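Local coordinates for amidohydrolase 3 domain-containing protein (Pyrococcus horikoshii, PDB 3IGH), which probably acts as a metal-dependent amidohydrolase that cleaves carbon-nitrogen bonds other than peptide bonds, its natural substrate being uncharacterized, at residues A[29-34]-A[459-465]; A[64-69]-A[396-402]; A[181-187]-A[211-217]; A[227-231]-A[253-257]; A[257-261]-A[308-312]. All blocks are in the same frame, centred on the assembly; numbering follows the deposited sequence. Where two conformers were deposited one is given.

In the fold
Contacts 2, 4 and 5 join strands of the TIM barrel. The centre of contact 2 lies about 3 Å from that of the chain, and this contact carries the probable metal site, where a sulfate is also bonded to Lys262, His314 and His339. Contacts 4 and 5 share Thr257 and use opposite neighbours of strand 256-264; each has its centre about 16 Å from that of contact 2. Contact 3 pairs two outer helices and touches contact 5 through Leu215 CD1 and Ile258 CD1, 3.8 Å apart. Contact 1 is peripheral, its centre about 26 Å from the chain centre, and belongs to the small beta domain; the Lys464 side chain packs on contact 4.

Contact 1: A[29-34]-A[459-465]; sequences GKVIYA and LEPGFKA
Gly29 O receives the amide of Ala465 at 2.8 Å, the donor standing well above the carbonyl plane, and Lys464 CA brings a CA-H...O contact to the same oxygen. Two residues further on, Val31 N lies in line with the C=O of Phe463 (2.9 Å from its O), and Val31 O takes Gly462 N at 3.0 Å. Lys30 and Lys464 thus form a single backbone bridge, before which the chain curls round Val31 in a type II turn from Glu460 to Phe463, with Gly462 adopting the positive phi of its third position. This loop packs against strand 30-35, outermost within this chain in a small four-stranded sheet; in that strand Ile32 and Tyr33 form a classic beta bulge opposite Val25.

Val31 fills the concave side of the loop. Its CG1 reaches Pro461 CD (4.3 Å), while CG2, set beside its own backbone N, meets Ala465 CB at 4.0 Å and also touches Leu459 CD2. Ala34 CB lies 4.0 Å from Pro461 CD. Leu459 O, buried against Val31 CG1 and Ala34 CB, has no hydrogen-bond partner in the model. The extended Lys30 chain passes along the turn to a weak bond from NZ to Gly462 O, and packs on His28 of the second subunit.

Contact 2: A[64-69]-A[396-402]; sequences FDSHLH and GFSTDSP. With SO4 (sulfate ion), chain B.
From Asp65 to His69 the chain follows Ser398 to Pro402, the two segments running 38° apart end to end, and three backbone bonds tie them: Ser66 N to Phe397 O (3.2 Å), Asp400 N to His67 O (2.9 Å) and His69 N to Ser401 O (2.8 Å).

The Asp65 carboxylate bridges the two segments. Its CG lies opposite its own amide nitrogen (chi1 -169°), which turns the oxygens to Thr399. OD2 takes the Thr399 OG1 proton on its syn lone pair at 2.5 Å. OD1 accepts Thr399 N on the syn side, somewhat out of plane, and His67 N on its anti lone pair at 3.1 Å, an Asx turn; Thr399 OG1 in turn accepts from Ser401 N in an ST turn. With an alanine at Asp65, the Thr399 and His67 amides would probably lose their shared acceptor and the Thr399 hydroxyl its own, leaving the turn that presents His67 less firmly fixed.

Beyond it, His67, His69 and Asp400 converge. His67 and Asp400 lie side by side with ring and carboxylate 81° apart, and Asp400 OD1 is 2.9 Å from His69 NE2. His67 NE2 donates to sulfate O1 at 3.0 Å, in the plane of its ring, while Glu338 holds ND1. His-X-His after the first barrel strand and aspartate after the last are metal ligands in amidohydrolases, so the sulfate probably marks that site.

Strand 202-210 pairs with strand 58-68 through Asp65 and Leu68; helix 436-450 packs on Phe64, Phe397 and Thr399, and helix 70-78 meets Pro402.

Contact 3: A[181-187]-A[211-217]; sequences LTVEDYV and NEKALRA. With SO4 (sulfate ion), chain F; SO4 (sulfate ion), chain H.
Two side-chain hydrogen bonds join the segments. Lys213, fully extended beyond CG, carries NZ to Leu181 O at 2.7 Å, within the carbonyl plane, and NZ also bonds to Glu178 O. At the far end of Tyr186, Asn211 ND2 donates to OH at 3.0 Å, the ring and amide planes 79° apart; that hydroxyl has a further partner in Asn177 O.

Capping bonds fix both helix starts. Asn211 OD1 receives Ala214 N nearly head-on at 2.9 Å, so its amide group serves the helix with one atom and Tyr186 with the other. Thr182 and Asp185 exchange bonds in a capping box, and Asp185 also makes a salt bridge to Arg101. A sulfate (chain F) accepts from Val183 N at 2.8 Å, while another (chain H) accepts from Asn211 ND2.

The apolar contacts centre on small residues. One face of the Tyr186 ring rests over the Lys213-Ala214 peptide, offset toward the ring's rim, with Lys213 CB 3.6 Å from CE1. Ala217 CB touches both Tyr186 CB and Val187 CG2, the latter at 3.7 Å. The Val183 side chain crosses that of Arg216 at about a right angle, CG2 touching Arg216 CD.

With the small Ala214 and Ala217 at the interface, the axes of segments 183-187 and 212-217 come within 8.3 Å at a crossing angle of -64°. The pair belongs to the outer helical layer of the TIM barrel: helix 183-199 precedes strand 202-210, and helix 212-223 follows it.

Contact 4: A[227-231]-A[253-257]; sequences LSINV and GNRLT. With SO4 (sulfate ion), chain K; SO4 (sulfate ion), chain O.
Val231 and Leu256 pair side by side, on the same face of the sheet, where two parallel strands begin, and this end of the contact is tightly packed. Val231 N donates to Arg255 O at 2.9 Å, and Val231 O accepts Thr257 N almost straight on at 2.9 Å. Leu227 CD1 lies 3.8 Å from Leu256 CB, and Val231 CG1 meets Leu256 CD1 obliquely at 4.1 Å, so the three side chains close the apolar side. The Leu227 and Arg255 side chains run past one another in opposing senses, in contact at their CB atoms.

The other end is polar and more exposed, at Asn254 and the outer part of Arg255, while Asn230 stays buried. Arg255 bends at chi2 (-71°) and lays its guanidinium alongside residues 228-230, one face over Ser228 O. NH1 gives a bond to Asn230 OD1 at 3.0 Å, approaching from above the amide plane, and makes a salt bridge to Glu466; Asn230 ND2 bonds to Ser204 and Glu466. The remaining nitrogens turn outward to ions probably taken from the crystallisation liquor: NE to sulfate O2 of chain K at 2.9 Å, NH2 to sulfate O3 of chain O at 3.0 Å. An alanine in place of Arg255 is likely to leave Glu466 without this positive mate and the Ser228 backbone without its flat cover.

Around the pair, strand 202-210 continues the barrel wall beyond Asn230. Helix 183-199 packs on Leu227 and Ile229, helix 212-223 on Leu227 and Leu256, with its Glu222 accepting the amides of Asn254, Arg255 and Leu256, while Leu70 of helix 70-78 meets Val231.

Contact 5: A[257-261]-A[308-312]; sequences TIAGV and GLDVA
Gly260 lies directly against Asp310, with its CA only 3.1 Å from Asp310 O, so close that a beta carbon here would collide with that oxygen. A ladder of three backbone bonds surrounds this point: Asp310 N meets a lone pair of Ala259 O at 2.9 Å, Val261 N reaches Asp310 O at 3.0 Å, and Ala312 N gives a nearly linear bond to Val261 O. Leu309 CD2 rests on the Ala259-Gly260 peptide, 3.6 Å from Gly260 N, and touches Ile258 CG2. Further along, Val261 and Val311 project together from the same face of the sheet, and Val261 CG1 and Val311 CG2 are 4.1 Å apart.

A second shell sets these groups in place. The Asp310 carboxylate leads away from the partner strand, OD1 to a salt bridge with Arg357 and OD2 to Tyr234 OH. Gly308, at positive phi, completes the Schellman motif that ends helix 294-305 and turns the chain into Leu309. Ala304 of that helix and Leu240 of helix 237-246 both pack on Val261 and Leu309, while Ile258 touches Phe251 of the second subunit.

Parallel strands crossing at -47°, joined in sequence through helix 294-305 that packs on them, form a beta-alpha-beta unit of the TIM barrel.

Contact 1: A[29-34]-A[459-465]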
# COMPACT_ATOMS: atom_id res chain seq x y z
N GLY A 29 9.24 16.46 0.56
CA GLY A 29 8.01 16.53 1.34
C GLY A 29 8.17 16.41 2.84
O GLY A 29 7.18 16.30 3.55
N LYS A 30 9.41 16.43 3.33
CA LYS A 30 9.66 16.38 4.78
C LYS A 30 10.54 17.52 5.27
O LYS A 30 11.46 17.92 4.58
CB LYS A 30 10.26 15.03 5.19
CG LYS A 30 9.26 13.87 5.17
CD LYS A 30 9.69 12.77 6.12
CE LYS A 30 8.57 11.74 6.31
NZ LYS A 30 8.88 10.81 7.43
N VAL A 31 10.24 18.03 6.46
CA VAL A 31 11.05 19.05 7.12
C VAL A 31 12.36 18.41 7.61
O VAL A 31 12.34 17.38 8.27
CB VAL A 31 10.30 19.70 8.32
CG1 VAL A 31 11.21 20.64 9.11
CG2 VAL A 31 9.03 20.45 7.83
N ILE A 32 13.49 19.01 7.27
CA ILE A 32 14.78 18.48 7.75
C ILE A 32 15.57 19.45 8.64
O ILE A 32 16.46 19.04 9.40
CB ILE A 32 15.65 17.94 6.60
CG1 ILE A 32 15.93 19.01 5.55
CG2 ILE A 32 14.96 16.75 5.95
CD1 ILE A 32 17.13 18.70 4.68
N TYR A 33 15.22 20.73 8.56
CA TYR A 33 15.71 21.74 9.46
C TYR A 33 14.60 22.75 9.76
O TYR A 33 13.87 23.16 8.86
CB TYR A 33 16.95 22.45 8.88
CG TYR A 33 17.47 23.59 9.74
CD1 TYR A 33 18.23 23.34 10.88
CD2 TYR A 33 17.18 24.92 9.41
CE1 TYR A 33 18.69 24.38 11.68
CE2 TYR A 33 17.63 25.96 10.20
CZ TYR A 33 18.38 25.69 11.33
OH TYR A 33 18.83 26.73 12.11
N ALA A 34 14.47 23.11 11.04
CA ALA A 34 13.60 24.19 11.48
C ALA A 34 14.42 25.05 12.42
O ALA A 34 14.87 24.57 13.46
CB ALA A 34 12.37 23.63 12.22
N LEU A 459 5.72 21.14 12.28
CA LEU A 459 6.69 21.45 11.22
C LEU A 459 8.11 21.37 11.77
O LEU A 459 8.98 22.18 11.45
CB LEU A 459 6.38 22.78 10.51
CG LEU A 459 5.09 22.87 9.68
CD1 LEU A 459 4.76 24.32 9.32
CD2 LEU A 459 5.12 21.98 8.41
N GLU A 460 8.32 20.37 12.62
CA GLU A 460 9.63 20.06 13.18
C GLU A 460 10.28 19.00 12.28
O GLU A 460 9.57 18.37 11.50
CB GLU A 460 9.47 19.54 14.62
CG GLU A 460 9.07 20.64 15.60
CD GLU A 460 8.53 20.12 16.92
OE1 GLU A 460 7.97 20.94 17.69
OE2 GLU A 460 8.65 18.91 17.20
N PRO A 461 11.63 18.85 12.36
CA PRO A 461 12.33 17.79 11.60
C PRO A 461 11.73 16.39 11.75
O PRO A 461 11.39 15.97 12.86
CB PRO A 461 13.75 17.84 12.17
CG PRO A 461 13.93 19.27 12.56
CD PRO A 461 12.58 19.69 13.11
N GLY A 462 11.57 15.68 10.63
CA GLY A 462 10.97 14.35 10.62
C GLY A 462 9.52 14.36 10.17
O GLY A 462 9.01 13.36 9.67
N PHE A 463 8.85 15.50 10.35
CA PHE A 463 7.45 15.63 9.96
C PHE A 463 7.30 15.95 8.48
O PHE A 463 8.18 16.57 7.88
CB PHE A 463 6.76 16.71 10.81
CG PHE A 463 6.42 16.26 12.21
CD1 PHE A 463 7.36 16.35 13.23
CD2 PHE A 463 5.15 15.77 12.50
CE1 PHE A 463 7.03 15.94 14.53
CE2 PHE A 463 4.81 15.36 13.79
CZ PHE A 463 5.75 15.44 14.81
N LYS A 464 6.18 15.52 7.89
CA LYS A 464 5.82 15.91 6.53
C LYS A 464 5.61 17.43 6.47
O LYS A 464 5.05 18.02 7.39
CB LYS A 464 4.54 15.21 6.05
CG LYS A 464 4.69 13.72 5.80
CD LYS A 464 3.51 13.16 5.00
CE LYS A 464 3.72 11.70 4.66
NZ LYS A 464 2.77 11.19 3.63
N ALA A 465 6.08 18.05 5.39
CA ALA A 465 5.96 19.49 5.21
C ALA A 465 4.59 19.86 4.63
O ALA A 465 4.48 20.30 3.48
CB ALA A 465 7.08 20.02 4.31

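Contact 2: A[64-69]-A[396-402]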
# COMPACT_ATOMS: atom_id res chain seq x y z
N PHE A 64 -5.80 19.27 9.62
CA PHE A 64 -6.00 17.83 9.46
C PHE A 64 -7.42 17.57 9.97
O PHE A 64 -7.68 17.67 11.17
CB PHE A 64 -4.94 17.10 10.30
CG PHE A 64 -4.83 15.61 10.03
CD1 PHE A 64 -3.57 15.02 9.96
CD2 PHE A 64 -5.96 14.79 9.88
CE1 PHE A 64 -3.42 13.64 9.72
CE2 PHE A 64 -5.82 13.42 9.64
CZ PHE A 64 -4.54 12.85 9.56
N ASP A 65 -8.35 17.26 9.07
CA ASP A 65 -9.71 16.97 9.48
C ASP A 65 -9.78 15.49 9.82
O ASP A 65 -9.73 14.65 8.94
CB ASP A 65 -10.70 17.30 8.36
CG ASP A 65 -12.16 17.26 8.83
OD1 ASP A 65 -12.59 16.30 9.50
OD2 ASP A 65 -12.92 18.19 8.47
N SER A 66 -9.93 15.17 11.10
CA SER A 66 -9.81 13.77 11.54
C SER A 66 -11.06 12.90 11.33
O SER A 66 -11.06 11.73 11.73
CB SER A 66 -9.34 13.71 13.00
OG SER A 66 -10.29 14.30 13.86
N HIS A 67 -12.09 13.44 10.67
CA HIS A 67 -13.33 12.66 10.44
C HIS A 67 -14.21 13.35 9.42
O HIS A 67 -14.93 14.29 9.75
CB HIS A 67 -14.09 12.47 11.77
CG HIS A 67 -15.33 11.63 11.67
ND1 HIS A 67 -15.53 10.53 12.47
CD2 HIS A 67 -16.44 11.75 10.90
CE1 HIS A 67 -16.71 10.00 12.20
NE2 HIS A 67 -17.28 10.71 11.24
N LEU A 68 -14.18 12.88 8.18
CA LEU A 68 -15.13 13.34 7.18
C LEU A 68 -15.43 12.26 6.14
O LEU A 68 -14.83 11.18 6.16
CB LEU A 68 -14.66 14.66 6.51
CG LEU A 68 -13.24 14.81 5.96
CD1 LEU A 68 -12.93 13.83 4.81
CD2 LEU A 68 -13.07 16.24 5.49
N HIS A 69 -16.36 12.57 5.24
CA HIS A 69 -16.78 11.66 4.20
C HIS A 69 -16.45 12.31 2.87
O HIS A 69 -17.21 13.15 2.37
CB HIS A 69 -18.28 11.41 4.30
CG HIS A 69 -18.72 10.92 5.64
ND1 HIS A 69 -18.76 9.58 5.96
CD2 HIS A 69 -19.16 11.59 6.73
CE1 HIS A 69 -19.20 9.44 7.20
NE2 HIS A 69 -19.44 10.65 7.69
N GLY A 396 -8.76 15.33 18.60
CA GLY A 396 -8.63 15.85 17.24
C GLY A 396 -9.90 16.56 16.83
O GLY A 396 -10.98 16.21 17.31
N PHE A 397 -9.78 17.56 15.96
CA PHE A 397 -10.96 18.27 15.47
C PHE A 397 -11.32 17.78 14.07
O PHE A 397 -10.45 17.40 13.28
CB PHE A 397 -10.71 19.79 15.41
CG PHE A 397 -10.83 20.50 16.75
CD1 PHE A 397 -11.11 19.80 17.93
CD2 PHE A 397 -10.64 21.88 16.82
CE1 PHE A 397 -11.21 20.46 19.15
CE2 PHE A 397 -10.74 22.54 18.03
CZ PHE A 397 -11.02 21.83 19.20
N SER A 398 -12.61 17.84 13.78
CA SER A 398 -13.12 17.41 12.50
C SER A 398 -14.44 18.10 12.22
O SER A 398 -15.00 18.76 13.09
CB SER A 398 -13.31 15.89 12.51
OG SER A 398 -14.06 15.46 13.63
N THR A 399 -14.95 17.92 11.01
CA THR A 399 -16.18 18.57 10.59
C THR A 399 -17.30 17.57 10.33
O THR A 399 -18.46 17.97 10.28
CB THR A 399 -15.99 19.40 9.30
OG1 THR A 399 -15.41 18.58 8.28
CG2 THR A 399 -15.08 20.60 9.57
N ASP A 400 -16.95 16.29 10.13
CA ASP A 400 -17.89 15.29 9.63
C ASP A 400 -18.50 15.76 8.31
O ASP A 400 -19.65 15.46 8.00
CB ASP A 400 -18.97 14.94 10.67
CG ASP A 400 -19.71 13.65 10.35
OD1 ASP A 400 -19.14 12.78 9.64
OD2 ASP A 400 -20.86 13.50 10.81
N SER A 401 -17.72 16.52 7.53
CA SER A 401 -18.17 17.03 6.25
C SER A 401 -18.69 15.88 5.38
O SER A 401 -18.07 14.80 5.34
CB SER A 401 -17.02 17.77 5.56
OG SER A 401 -17.37 18.14 4.25
N PRO A 402 -19.82 16.08 4.69
CA PRO A 402 -20.60 17.32 4.48
C PRO A 402 -21.73 17.65 5.47
O PRO A 402 -22.58 18.50 5.15
CB PRO A 402 -21.19 17.09 3.09
CG PRO A 402 -21.47 15.60 3.07
CD PRO A 402 -20.43 14.95 3.97
S SO4 B . -20.69 9.41 11.54
O1 SO4 B . -19.83 9.39 10.37
O2 SO4 B . -21.05 10.79 11.84
O3 SO4 B . -21.91 8.67 11.25
O4 SO4 B . -19.96 8.84 12.68

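Contact 3: A[181-187]-A[211-217]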
# COMPACT_ATOMS: atom_id res chain seq x y z
N LEU A 181 -24.05 4.31 -8.41
CA LEU A 181 -22.82 5.05 -8.66
C LEU A 181 -21.75 4.08 -9.14
O LEU A 181 -21.69 2.95 -8.67
CB LEU A 181 -22.36 5.78 -7.39
CG LEU A 181 -23.28 6.87 -6.82
CD1 LEU A 181 -22.71 7.40 -5.50
CD2 LEU A 181 -23.47 8.01 -7.83
N THR A 182 -20.94 4.53 -10.09
CA THR A 182 -19.81 3.73 -10.60
C THR A 182 -18.53 4.19 -9.92
O THR A 182 -18.52 5.25 -9.30
CB THR A 182 -19.61 3.93 -12.11
OG1 THR A 182 -19.27 5.30 -12.36
CG2 THR A 182 -20.89 3.56 -12.88
N VAL A 183 -17.46 3.41 -10.06
CA VAL A 183 -16.14 3.84 -9.58
C VAL A 183 -15.74 5.20 -10.16
O VAL A 183 -15.22 6.06 -9.43
CB VAL A 183 -15.04 2.76 -9.84
CG1 VAL A 183 -13.66 3.27 -9.44
CG2 VAL A 183 -15.38 1.49 -9.08
N GLU A 184 -16.02 5.41 -11.45
CA GLU A 184 -15.73 6.68 -12.12
C GLU A 184 -16.44 7.86 -11.44
O GLU A 184 -15.87 8.95 -11.34
CB GLU A 184 -16.08 6.62 -13.61
CG GLU A 184 -15.55 5.40 -14.36
CD GLU A 184 -16.56 4.25 -14.40
OE1 GLU A 184 -16.43 3.33 -13.56
OE2 GLU A 184 -17.48 4.29 -15.25
N ASP A 185 -17.68 7.63 -10.97
CA ASP A 185 -18.42 8.65 -10.21
C ASP A 185 -17.70 8.99 -8.90
O ASP A 185 -17.56 10.17 -8.56
CB ASP A 185 -19.83 8.18 -9.88
CG ASP A 185 -20.72 8.09 -11.10
OD1 ASP A 185 -20.49 8.82 -12.08
OD2 ASP A 185 -21.64 7.26 -11.07
N TYR A 186 -17.27 7.95 -8.19
CA TYR A 186 -16.52 8.12 -6.94
C TYR A 186 -15.20 8.85 -7.16
O TYR A 186 -14.83 9.70 -6.36
CB TYR A 186 -16.28 6.78 -6.25
CG TYR A 186 -17.43 6.27 -5.43
CD1 TYR A 186 -18.41 5.44 -5.99
CD2 TYR A 186 -17.54 6.59 -4.07
CE1 TYR A 186 -19.47 4.95 -5.22
CE2 TYR A 186 -18.60 6.11 -3.30
CZ TYR A 186 -19.55 5.30 -3.89
OH TYR A 186 -20.58 4.81 -3.13
N VAL A 187 -14.49 8.53 -8.25
CA VAL A 187 -13.25 9.24 -8.60
C VAL A 187 -13.55 10.74 -8.77
O VAL A 187 -12.86 11.58 -8.20
CB VAL A 187 -12.54 8.65 -9.87
CG1 VAL A 187 -11.39 9.53 -10.35
CG2 VAL A 187 -12.01 7.24 -9.59
N ASN A 211 -16.41 2.69 1.50
CA ASN A 211 -17.02 1.47 0.97
C ASN A 211 -16.20 0.88 -0.19
O ASN A 211 -15.10 1.35 -0.46
CB ASN A 211 -18.51 1.69 0.58
CG ASN A 211 -18.70 2.72 -0.54
OD1 ASN A 211 -17.85 2.88 -1.42
ND2 ASN A 211 -19.85 3.40 -0.53
N GLU A 212 -16.75 -0.12 -0.87
CA GLU A 212 -16.00 -0.89 -1.88
C GLU A 212 -15.57 -0.03 -3.06
O GLU A 212 -14.40 -0.03 -3.44
CB GLU A 212 -16.83 -2.08 -2.38
CG GLU A 212 -16.99 -3.24 -1.37
CD GLU A 212 -18.13 -3.07 -0.35
OE1 GLU A 212 -18.72 -1.96 -0.20
OE2 GLU A 212 -18.44 -4.09 0.32
N LYS A 213 -16.52 0.73 -3.61
CA LYS A 213 -16.21 1.59 -4.75
C LYS A 213 -15.38 2.83 -4.42
O LYS A 213 -14.57 3.27 -5.25
CB LYS A 213 -17.48 1.98 -5.50
CG LYS A 213 -18.11 0.81 -6.20
CD LYS A 213 -19.27 1.23 -7.07
CE LYS A 213 -19.81 0.02 -7.81
NZ LYS A 213 -21.06 0.33 -8.54
N ALA A 214 -15.59 3.40 -3.24
CA ALA A 214 -14.75 4.51 -2.77
C ALA A 214 -13.30 4.02 -2.62
O ALA A 214 -12.38 4.72 -3.00
CB ALA A 214 -15.25 5.08 -1.45
N LEU A 215 -13.13 2.81 -2.08
CA LEU A 215 -11.79 2.24 -1.97
C LEU A 215 -11.13 2.01 -3.33
O LEU A 215 -9.97 2.35 -3.51
CB LEU A 215 -11.77 0.96 -1.12
CG LEU A 215 -10.36 0.38 -0.84
CD1 LEU A 215 -9.42 1.41 -0.18
CD2 LEU A 215 -10.41 -0.90 -0.03
N ARG A 216 -11.88 1.47 -4.30
CA ARG A 216 -11.36 1.32 -5.67
C ARG A 216 -10.92 2.66 -6.27
O ARG A 216 -9.88 2.74 -6.93
CB ARG A 216 -12.40 0.68 -6.60
CG ARG A 216 -12.69 -0.77 -6.34
CD ARG A 216 -13.64 -1.28 -7.42
NE ARG A 216 -13.96 -2.68 -7.25
CZ ARG A 216 -13.27 -3.67 -7.81
NH1 ARG A 216 -13.63 -4.93 -7.59
NH2 ARG A 216 -12.22 -3.41 -8.58
N ALA A 217 -11.73 3.69 -6.04
CA ALA A 217 -11.43 5.04 -6.50
C ALA A 217 -10.16 5.58 -5.85
O ALA A 217 -9.30 6.17 -6.52
CB ALA A 217 -12.61 5.96 -6.20
S SO4 F . -18.27 0.15 -11.90
O1 SO4 F . -17.16 0.74 -12.65
O2 SO4 F . -19.51 0.33 -12.64
O3 SO4 F . -18.02 -1.27 -11.71
O4 SO4 F . -18.36 0.79 -10.61
S SO4 H . -22.13 1.40 1.75
O1 SO4 H . -21.71 2.75 1.41
O2 SO4 H . -23.57 1.36 1.95
O3 SO4 H . -21.77 0.49 0.67
O4 SO4 H . -21.46 0.97 2.98

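Contact 4: A[227-231]-A[253-257]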
# COMPACT_ATOMS: atom_id res chain seq x y z
N LEU A 227 -4.08 11.86 -6.05
CA LEU A 227 -4.51 12.20 -4.68
C LEU A 227 -3.69 13.39 -4.18
O LEU A 227 -2.47 13.29 -4.03
CB LEU A 227 -4.32 11.01 -3.73
CG LEU A 227 -5.43 10.03 -3.36
CD1 LEU A 227 -4.95 9.21 -2.18
CD2 LEU A 227 -6.76 10.70 -3.02
N SER A 228 -4.35 14.50 -3.92
CA SER A 228 -3.64 15.74 -3.62
C SER A 228 -3.59 16.04 -2.12
O SER A 228 -2.97 17.03 -1.71
CB SER A 228 -4.28 16.90 -4.38
OG SER A 228 -5.62 17.08 -3.98
N ILE A 229 -4.24 15.20 -1.32
CA ILE A 229 -4.24 15.32 0.14
C ILE A 229 -3.93 13.94 0.75
O ILE A 229 -4.13 12.92 0.10
CB ILE A 229 -5.61 15.83 0.69
CG1 ILE A 229 -6.75 14.89 0.27
CG2 ILE A 229 -5.88 17.30 0.27
CD1 ILE A 229 -8.12 15.13 0.96
N ASN A 230 -3.44 13.93 1.99
CA ASN A 230 -3.25 12.68 2.72
C ASN A 230 -4.60 12.12 3.16
O ASN A 230 -5.42 12.83 3.73
CB ASN A 230 -2.32 12.89 3.92
CG ASN A 230 -0.99 13.51 3.52
OD1 ASN A 230 -0.29 12.99 2.64
ND2 ASN A 230 -0.64 14.62 4.16
N VAL A 231 -4.83 10.85 2.85
CA VAL A 231 -6.10 10.21 3.15
C VAL A 231 -5.86 8.98 4.03
O VAL A 231 -5.20 8.03 3.61
CB VAL A 231 -6.85 9.80 1.86
CG1 VAL A 231 -8.17 9.07 2.20
CG2 VAL A 231 -7.12 11.02 0.97
N GLY A 253 0.90 4.26 1.83
CA GLY A 253 1.40 4.60 0.50
C GLY A 253 1.92 6.02 0.49
O GLY A 253 2.34 6.55 1.53
N ASN A 254 1.90 6.63 -0.68
CA ASN A 254 2.36 8.00 -0.85
C ASN A 254 1.39 9.00 -0.22
O ASN A 254 1.77 9.82 0.60
CB ASN A 254 2.54 8.29 -2.34
CG ASN A 254 3.02 9.69 -2.60
OD1 ASN A 254 3.92 10.20 -1.92
ND2 ASN A 254 2.42 10.34 -3.59
N ARG A 255 0.13 8.92 -0.61
CA ARG A 255 -0.91 9.78 -0.04
C ARG A 255 -1.99 8.98 0.68
O ARG A 255 -2.60 9.48 1.62
CB ARG A 255 -1.55 10.59 -1.15
CG ARG A 255 -0.65 11.65 -1.73
CD ARG A 255 -0.46 12.75 -0.74
NE ARG A 255 0.09 13.96 -1.35
CZ ARG A 255 0.30 15.09 -0.69
NH1 ARG A 255 0.00 15.17 0.60
NH2 ARG A 255 0.81 16.14 -1.32
N LEU A 256 -2.22 7.75 0.22
CA LEU A 256 -3.26 6.89 0.78
C LEU A 256 -2.69 5.95 1.84
O LEU A 256 -1.69 5.26 1.61
CB LEU A 256 -3.92 6.06 -0.34
CG LEU A 256 -5.01 5.05 0.05
CD1 LEU A 256 -6.24 5.77 0.63
CD2 LEU A 256 -5.39 4.17 -1.15
N THR A 257 -3.35 5.94 3.00
CA THR A 257 -3.10 4.96 4.04
C THR A 257 -4.36 4.12 4.24
O THR A 257 -5.45 4.66 4.46
CB THR A 257 -2.78 5.65 5.39
OG1 THR A 257 -1.72 6.59 5.20
CG2 THR A 257 -2.36 4.62 6.47
S SO4 K . 2.51 14.09 -4.00
O1 SO4 K . 3.07 14.79 -5.15
O2 SO4 K . 1.05 14.07 -4.10
O3 SO4 K . 3.02 12.73 -3.96
O4 SO4 K . 2.91 14.77 -2.77
S SO4 O . 1.63 19.79 -0.95
O1 SO4 O . 3.01 20.16 -1.26
O2 SO4 O . 1.00 19.29 -2.18
O3 SO4 O . 1.62 18.73 0.05
O4 SO4 O . 0.88 20.94 -0.46

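Contact 5: A[257-261]-A[308-312]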
# COMPACT_ATOMS: atom_id res chain seq x y z
N THR A 257 -3.35 5.94 3.00
CA THR A 257 -3.10 4.96 4.04
C THR A 257 -4.36 4.12 4.24
O THR A 257 -5.45 4.66 4.46
CB THR A 257 -2.78 5.65 5.39
OG1 THR A 257 -1.72 6.59 5.20
CG2 THR A 257 -2.36 4.62 6.47
N ILE A 258 -4.22 2.80 4.15
CA ILE A 258 -5.28 1.90 4.62
C ILE A 258 -5.11 1.92 6.14
O ILE A 258 -4.15 1.38 6.66
CB ILE A 258 -5.13 0.46 4.04
CG1 ILE A 258 -4.99 0.51 2.51
CG2 ILE A 258 -6.30 -0.44 4.48
CD1 ILE A 258 -6.13 1.25 1.77
N ALA A 259 -6.02 2.61 6.83
CA ALA A 259 -5.78 2.99 8.22
C ALA A 259 -6.56 2.16 9.26
O ALA A 259 -6.03 1.85 10.32
CB ALA A 259 -6.08 4.50 8.43
N GLY A 260 -7.81 1.85 8.97
CA GLY A 260 -8.65 1.23 9.99
C GLY A 260 -10.03 0.82 9.52
O GLY A 260 -10.30 0.79 8.32
N VAL A 261 -10.88 0.48 10.48
CA VAL A 261 -12.29 0.16 10.24
C VAL A 261 -13.14 1.14 11.05
O VAL A 261 -12.73 1.60 12.13
CB VAL A 261 -12.62 -1.32 10.63
CG1 VAL A 261 -12.48 -1.56 12.13
CG2 VAL A 261 -14.03 -1.73 10.16
N GLY A 308 -3.48 -5.26 12.18
CA GLY A 308 -2.81 -4.04 12.64
C GLY A 308 -3.56 -2.76 12.28
O GLY A 308 -2.97 -1.68 12.23
N LEU A 309 -4.86 -2.89 12.02
CA LEU A 309 -5.70 -1.75 11.64
C LEU A 309 -6.27 -1.04 12.85
O LEU A 309 -6.55 -1.67 13.88
CB LEU A 309 -6.83 -2.21 10.71
CG LEU A 309 -6.43 -2.57 9.28
CD1 LEU A 309 -7.54 -3.37 8.63
CD2 LEU A 309 -6.11 -1.32 8.44
N ASP A 310 -6.46 0.28 12.72
CA ASP A 310 -7.10 1.07 13.76
C ASP A 310 -8.60 0.75 13.81
O ASP A 310 -9.17 0.17 12.89
CB ASP A 310 -6.88 2.57 13.52
CG ASP A 310 -7.13 3.43 14.76
OD1 ASP A 310 -7.23 2.88 15.88
OD2 ASP A 310 -7.23 4.67 14.62
N VAL A 311 -9.23 1.09 14.92
CA VAL A 311 -10.66 0.87 15.08
C VAL A 311 -11.29 2.17 15.62
O VAL A 311 -10.92 2.65 16.70
CB VAL A 311 -10.93 -0.31 16.06
CG1 VAL A 311 -12.44 -0.54 16.21
CG2 VAL A 311 -10.20 -1.59 15.58
N ALA A 312 -12.22 2.72 14.84
CA ALA A 312 -12.95 3.92 15.23
C ALA A 312 -14.39 3.57 15.49
O ALA A 312 -15.04 2.92 14.66
CB ALA A 312 -12.86 5.00 14.14